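PDB 4TXG: chitinase from Chromobacterium violaceum, which probably hydrolyses the glycosidic bonds of chitin, as a glycoside hydrolase of family 18 that also carries a predicted chitin-binding module. Local coordinates for residues T116-E124 and D133-G144. Sequence-based numbering, arbitrary orientation.
Sequences TGNALCRPE and DVPYCAVYKQGG
Asn118 reaches across to 133-144 with its whole side chain. Its CB lies 3.1 Å from Val134 O. Its CG lies 3.4 Å from the same Val134 O, close to Pro135 CA. The two ends of the amide then take different partners. OD1 accepts from Cys137 N at 3.1 Å, with the N-H fairly straight at 162°. ND2 donates to Asp133 OD1 at 3.3 Å, meeting it from above the carboxylate plane. Bonds at both ends hold the rotation of the amide and distinguish its O from its N. A water joins Asn118 N to the same Asp133 OD1.

Beside this grip runs the disulfide, Cys121 SG to Cys137 SG at 2.0 Å. It ties Cys121, the residue after the 3-10 segment 118-120, covalently to 133-144. Further on, Gly143 N, inside the type II turn Lys141-Gly144, donates across to Leu120 O at 2.9 Å.

Two tyrosine rings form the apolar side. Arg122 lays CA, CB and CG over one face of Tyr136. Its CG is anti to the backbone N (chi1 -178°), which runs the chain alongside the ring, and NH1 bonds to Leu126 O. Pro123 CG sits over the centre of the Tyr140 ring, 3.5 Å from the centroid, a CH-pi contact.

This disulfide-linked pair of loops precedes strand 155-161 of the TIM barrel. Tyr140 OH hydrogen-bonds to Asp390 OD1, just before strand 391-395, and to Gln365 NE2, at the start of strand 365-371. Val134 and Pro135 rest on helix 338-360.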
ATOM      1  N   THR A 116       5.965  -8.292 -30.135  1.00 22.59           N
ATOM      2  CA  THR A 116       7.107  -7.575 -30.691  1.00 23.24           C
ATOM      3  C   THR A 116       7.197  -6.182 -30.098  1.00 20.66           C
ATOM      4  O   THR A 116       6.259  -5.709 -29.460  1.00 20.98           O
ATOM      5  CB  THR A 116       7.035  -7.452 -32.233  1.00 26.60           C
ATOM      6  OG1 THR A 116       5.928  -6.623 -32.603  1.00 28.22           O
ATOM      7  CG2 THR A 116       6.900  -8.823 -32.890  1.00 29.35           C
ATOM      8  N   GLY A 117       8.329  -5.530 -30.325  1.00 20.54           N
ATOM      9  CA  GLY A 117       8.528  -4.165 -29.875  1.00 21.47           C
ATOM     10  C   GLY A 117       8.262  -3.974 -28.393  1.00 18.17           C
ATOM     11  O   GLY A 117       8.742  -4.740 -27.557  1.00 16.79           O
ATOM     12  N   ASN A 118       7.461  -2.963 -28.072  1.00 18.22           N
ATOM     13  CA  ASN A 118       7.198  -2.611 -26.681  1.00 17.28           C
ATOM     14  C   ASN A 118       6.499  -3.709 -25.885  1.00 17.06           C
ATOM     15  O   ASN A 118       6.621  -3.774 -24.658  1.00 16.69           O
ATOM     16  CB  ASN A 118       6.371  -1.329 -26.631  1.00 17.99           C
ATOM     17  CG  ASN A 118       7.213  -0.092 -26.828  1.00 20.98           C
ATOM     18  OD1 ASN A 118       8.161   0.148 -26.080  1.00 20.68           O
ATOM     19  ND2 ASN A 118       6.877   0.706 -27.842  1.00 19.99           N
ATOM     20  N   ALA A 119       5.781  -4.585 -26.579  1.00 15.41           N
ATOM     21  CA  ALA A 119       5.073  -5.662 -25.901  1.00 16.17           C
ATOM     22  C   ALA A 119       6.036  -6.633 -25.217  1.00 16.43           C
ATOM     23  O   ALA A 119       5.659  -7.346 -24.287  1.00 17.87           O
ATOM     24  CB  ALA A 119       4.183  -6.400 -26.877  1.00 18.15           C
ATOM     25  N   LEU A 120       7.285  -6.651 -25.672  1.00 14.80           N
ATOM     26  CA  LEU A 120       8.303  -7.504 -25.066  1.00 16.20           C
ATOM     27  C   LEU A 120       8.755  -6.991 -23.691  1.00 17.59           C
ATOM     28  O   LEU A 120       9.445  -7.700 -22.958  1.00 16.16           O
ATOM     29  CB  LEU A 120       9.507  -7.625 -26.004  1.00 16.11           C
ATOM     30  CG  LEU A 120       9.211  -8.414 -27.276  1.00 18.44           C
ATOM     31  CD1 LEU A 120      10.326  -8.231 -28.299  1.00 21.23           C
ATOM     32  CD2 LEU A 120       9.030  -9.877 -26.931  1.00 20.60           C
ATOM     33  N   CYS A 121       8.354  -5.772 -23.342  1.00 14.12           N
ATOM     34  CA  CYS A 121       8.750  -5.173 -22.068  1.00  9.99           C
ATOM     35  C   CYS A 121       7.579  -4.978 -21.106  1.00  9.51           C
ATOM     36  O   CYS A 121       7.721  -4.304 -20.088  1.00 11.52           O
ATOM     37  CB  CYS A 121       9.432  -3.824 -22.311  1.00 14.31           C
ATOM     38  SG  CYS A 121      10.936  -3.946 -23.308  1.00 17.22           S
ATOM     39  N   ARG A 122       6.423  -5.555 -21.414  1.00 10.09           N
ATOM     40  CA  ARG A 122       5.274  -5.372 -20.533  1.00  9.93           C
ATOM     41  C   ARG A 122       5.493  -6.126 -19.219  1.00 10.84           C
ATOM     42  O   ARG A 122       5.865  -7.295 -19.243  1.00 10.90           O
ATOM     43  CB  ARG A 122       3.981  -5.849 -21.216  1.00 10.81           C
ATOM     44  CG  ARG A 122       2.744  -5.640 -20.359  1.00 12.84           C
ATOM     45  CD  ARG A 122       1.454  -6.049 -21.083  1.00 12.83           C
ATOM     46  NE  ARG A 122       1.527  -7.409 -21.606  1.00 17.97           N
ATOM     47  CZ  ARG A 122       1.216  -8.504 -20.914  1.00 30.45           C
ATOM     48  NH1 ARG A 122       0.796  -8.412 -19.653  1.00 27.42           N
ATOM     49  NH2 ARG A 122       1.323  -9.699 -21.486  1.00 32.90           N
ATOM     50  N   PRO A 123       5.289  -5.451 -18.071  1.00 10.50           N
ATOM     51  CA  PRO A 123       5.385  -6.147 -16.777  1.00  9.82           C
ATOM     52  C   PRO A 123       4.477  -7.366 -16.704  1.00 10.44           C
ATOM     53  O   PRO A 123       3.361  -7.343 -17.234  1.00  8.84           O
ATOM     54  CB  PRO A 123       4.947  -5.080 -15.767  1.00  7.85           C
ATOM     55  CG  PRO A 123       5.385  -3.786 -16.411  1.00  9.63           C
ATOM     56  CD  PRO A 123       5.109  -3.999 -17.899  1.00  9.82           C
ATOM     57  N   GLU A 124       4.962  -8.426 -16.063  1.00 10.10           N
ATOM     58  CA  GLU A 124       4.188  -9.651 -15.912  1.00 10.81           C
ATOM     59  C   GLU A 124       2.788  -9.386 -15.351  1.00  9.28           C
ATOM     60  O   GLU A 124       2.644  -8.727 -14.327  1.00 10.29           O
ATOM     61  CB  GLU A 124       4.933 -10.635 -15.004  1.00 11.35           C
ATOM     62  CG  GLU A 124       4.152 -11.906 -14.690  1.00 14.97           C
ATOM     63  CD  GLU A 124       4.891 -12.813 -13.714  1.00 20.84           C
ATOM     64  OE1 GLU A 124       6.120 -12.657 -13.568  1.00 21.06           O
ATOM     65  OE2 GLU A 124       4.243 -13.670 -13.084  1.00 19.64           O
ATOM     66  N   ASP A 133       0.005   1.308 -28.695  1.00 18.24           N
ATOM     67  CA  ASP A 133       1.448   1.092 -28.664  1.00 18.99           C
ATOM     68  C   ASP A 133       2.056   1.730 -27.421  1.00 15.96           C
ATOM     69  O   ASP A 133       2.733   2.750 -27.495  1.00 16.52           O
ATOM     70  CB  ASP A 133       2.098   1.647 -29.931  1.00 27.44           C
ATOM     71  CG  ASP A 133       3.556   1.265 -30.051  1.00 36.10           C
ATOM     72  OD1 ASP A 133       3.986   0.316 -29.353  1.00 34.18           O
ATOM     73  OD2 ASP A 133       4.272   1.915 -30.846  1.00 41.43           O
ATOM     74  N   VAL A 134       1.794   1.116 -26.273  1.00 14.99           N
ATOM     75  CA  VAL A 134       2.276   1.629 -24.996  1.00 13.97           C
ATOM     76  C   VAL A 134       3.785   1.453 -24.912  1.00 13.34           C
ATOM     77  O   VAL A 134       4.282   0.341 -25.077  1.00 15.07           O
ATOM     78  CB  VAL A 134       1.589   0.903 -23.838  1.00 13.08           C
ATOM     79  CG1 VAL A 134       2.040   1.461 -22.497  1.00 12.01           C
ATOM     80  CG2 VAL A 134       0.075   0.991 -23.998  1.00 16.67           C
ATOM     81  N   PRO A 135       4.520   2.547 -24.654  1.00 14.38           N
ATOM     82  CA  PRO A 135       5.990   2.526 -24.706  1.00 13.99           C
ATOM     83  C   PRO A 135       6.649   1.912 -23.467  1.00 12.22           C
ATOM     84  O   PRO A 135       7.397   2.589 -22.766  1.00 10.78           O
ATOM     85  CB  PRO A 135       6.351   4.014 -24.830  1.00 17.92           C
ATOM     86  CG  PRO A 135       5.241   4.715 -24.113  1.00 18.53           C
ATOM     87  CD  PRO A 135       3.994   3.908 -24.424  1.00 15.25           C
ATOM     88  N   TYR A 136       6.402   0.630 -23.222  1.00 12.59           N
ATOM     89  CA  TYR A 136       6.934  -0.023 -22.018  1.00 12.67           C
ATOM     90  C   TYR A 136       8.457  -0.007 -21.942  1.00 14.22           C
ATOM     91  O   TYR A 136       9.021   0.035 -20.857  1.00 13.26           O
ATOM     92  CB  TYR A 136       6.471  -1.474 -21.939  1.00 11.09           C
ATOM     93  CG  TYR A 136       5.004  -1.635 -21.657  1.00 10.21           C
ATOM     94  CD1 TYR A 136       4.452  -1.184 -20.458  1.00 10.50           C
ATOM     95  CD2 TYR A 136       4.171  -2.237 -22.585  1.00 14.47           C
ATOM     96  CE1 TYR A 136       3.100  -1.340 -20.199  1.00 13.00           C
ATOM     97  CE2 TYR A 136       2.831  -2.383 -22.335  1.00 15.66           C
ATOM     98  CZ  TYR A 136       2.302  -1.941 -21.146  1.00 14.24           C
ATOM     99  OH  TYR A 136       0.957  -2.108 -20.920  1.00 18.44           O
ATOM    100  N   CYS A 137       9.118  -0.057 -23.091  1.00 16.24           N
ATOM    101  CA  CYS A 137      10.566  -0.212 -23.092  1.00 16.44           C
ATOM    102  C   CYS A 137      11.275   1.068 -22.662  1.00 13.63           C
ATOM    103  O   CYS A 137      12.480   1.066 -22.433  1.00 15.62           O
ATOM    104  CB  CYS A 137      11.053  -0.679 -24.463  1.00 20.57           C
ATOM    105  SG  CYS A 137      10.764  -2.460 -24.702  1.00 87.65           S
ATOM    106  N   ALA A 138      10.513   2.143 -22.509  1.00 12.39           N
ATOM    107  CA  ALA A 138      11.055   3.388 -21.970  1.00 18.54           C
ATOM    108  C   ALA A 138      11.366   3.284 -20.469  1.00 17.15           C
ATOM    109  O   ALA A 138      12.216   4.014 -19.956  1.00 17.77           O
ATOM    110  CB  ALA A 138      10.080   4.547 -22.230  1.00 19.33           C
ATOM    111  N   VAL A 139      10.681   2.374 -19.776  1.00  9.58           N
ATOM    112  CA  VAL A 139      10.771   2.267 -18.317  1.00 10.81           C
ATOM    113  C   VAL A 139      11.101   0.833 -17.885  1.00 11.68           C
ATOM    114  O   VAL A 139      11.671   0.609 -16.812  1.00  9.72           O
ATOM    115  CB  VAL A 139       9.434   2.729 -17.647  1.00 14.71           C
ATOM    116  CG1 VAL A 139       9.342   2.324 -16.179  1.00 16.81           C
ATOM    117  CG2 VAL A 139       9.264   4.245 -17.787  1.00 17.15           C
ATOM    118  N   TYR A 140      10.753  -0.137 -18.731  1.00 10.66           N
ATOM    119  CA  TYR A 140      10.937  -1.545 -18.393  1.00  9.12           C
ATOM    120  C   TYR A 140      11.922  -2.256 -19.314  1.00 11.77           C
ATOM    121  O   TYR A 140      12.146  -1.848 -20.451  1.00 12.77           O
ATOM    122  CB  TYR A 140       9.593  -2.277 -18.432  1.00  8.46           C
ATOM    123  CG  TYR A 140       8.606  -1.730 -17.423  1.00  8.97           C
ATOM    124  CD1 TYR A 140       8.780  -1.957 -16.066  1.00  7.70           C
ATOM    125  CD2 TYR A 140       7.503  -0.979 -17.831  1.00 10.03           C
ATOM    126  CE1 TYR A 140       7.885  -1.458 -15.127  1.00  8.67           C
ATOM    127  CE2 TYR A 140       6.593  -0.480 -16.897  1.00  8.78           C
ATOM    128  CZ  TYR A 140       6.797  -0.715 -15.548  1.00  7.95           C
ATOM    129  OH  TYR A 140       5.908  -0.220 -14.611  1.00 10.41           O
ATOM    130  N   LYS A 141      12.514  -3.323 -18.795  1.00  9.89           N
ATOM    131  CA  LYS A 141      13.424  -4.167 -19.559  1.00 13.30           C
ATOM    132  C   LYS A 141      12.632  -5.216 -20.310  1.00 12.72           C
ATOM    133  O   LYS A 141      11.446  -5.394 -20.046  1.00 12.34           O
ATOM    134  CB  LYS A 141      14.427  -4.852 -18.625  1.00 14.12           C
ATOM    135  CG  LYS A 141      15.085  -3.905 -17.658  1.00 16.95           C
ATOM    136  CD  LYS A 141      15.811  -4.660 -16.555  1.00 16.78           C
ATOM    137  CE  LYS A 141      16.301  -3.700 -15.490  1.00 18.27           C
ATOM    138  NZ  LYS A 141      17.056  -4.405 -14.424  1.00 22.85           N
ATOM    139  N   GLN A 142      13.269  -5.909 -21.248  1.00 13.25           N
ATOM    140  CA  GLN A 142      12.597  -7.044 -21.861  1.00 13.78           C
ATOM    141  C   GLN A 142      12.312  -8.050 -20.753  1.00 15.24           C
ATOM    142  O   GLN A 142      13.185  -8.359 -19.942  1.00 14.83           O
ATOM    143  CB  GLN A 142      13.428  -7.646 -22.997  1.00 17.91           C
ATOM    144  CG  GLN A 142      13.567  -6.681 -24.171  1.00 24.90           C
ATOM    145  CD  GLN A 142      14.009  -7.349 -25.450  1.00 34.73           C
ATOM    146  OE1 GLN A 142      13.786  -8.540 -25.652  1.00 38.18           O
ATOM    147  NE2 GLN A 142      14.643  -6.579 -26.323  1.00 39.34           N
ATOM    148  N   GLY A 143      11.070  -8.512 -20.691  1.00 13.99           N
ATOM    149  CA  GLY A 143      10.634  -9.355 -19.594  1.00 12.83           C
ATOM    150  C   GLY A 143       9.837  -8.602 -18.544  1.00 12.53           C
ATOM    151  O   GLY A 143       9.197  -9.215 -17.688  1.00 13.26           O
ATOM    152  N   GLY A 144       9.880  -7.271 -18.593  1.00 11.96           N
ATOM    153  CA  GLY A 144       8.992  -6.465 -17.770  1.00  8.79           C
ATOM    154  C   GLY A 144       9.528  -5.909 -16.457  1.00  9.86           C
ATOM    155  O   GLY A 144       8.815  -5.174 -15.769  1.00 12.51           O
TER
HETATM  156  O   HOH W   1       6.141  -1.644 -30.292  1.00 28.00           O
HETATM  157  O   HOH W   2       7.813  -8.694 -15.352  1.00 16.26           O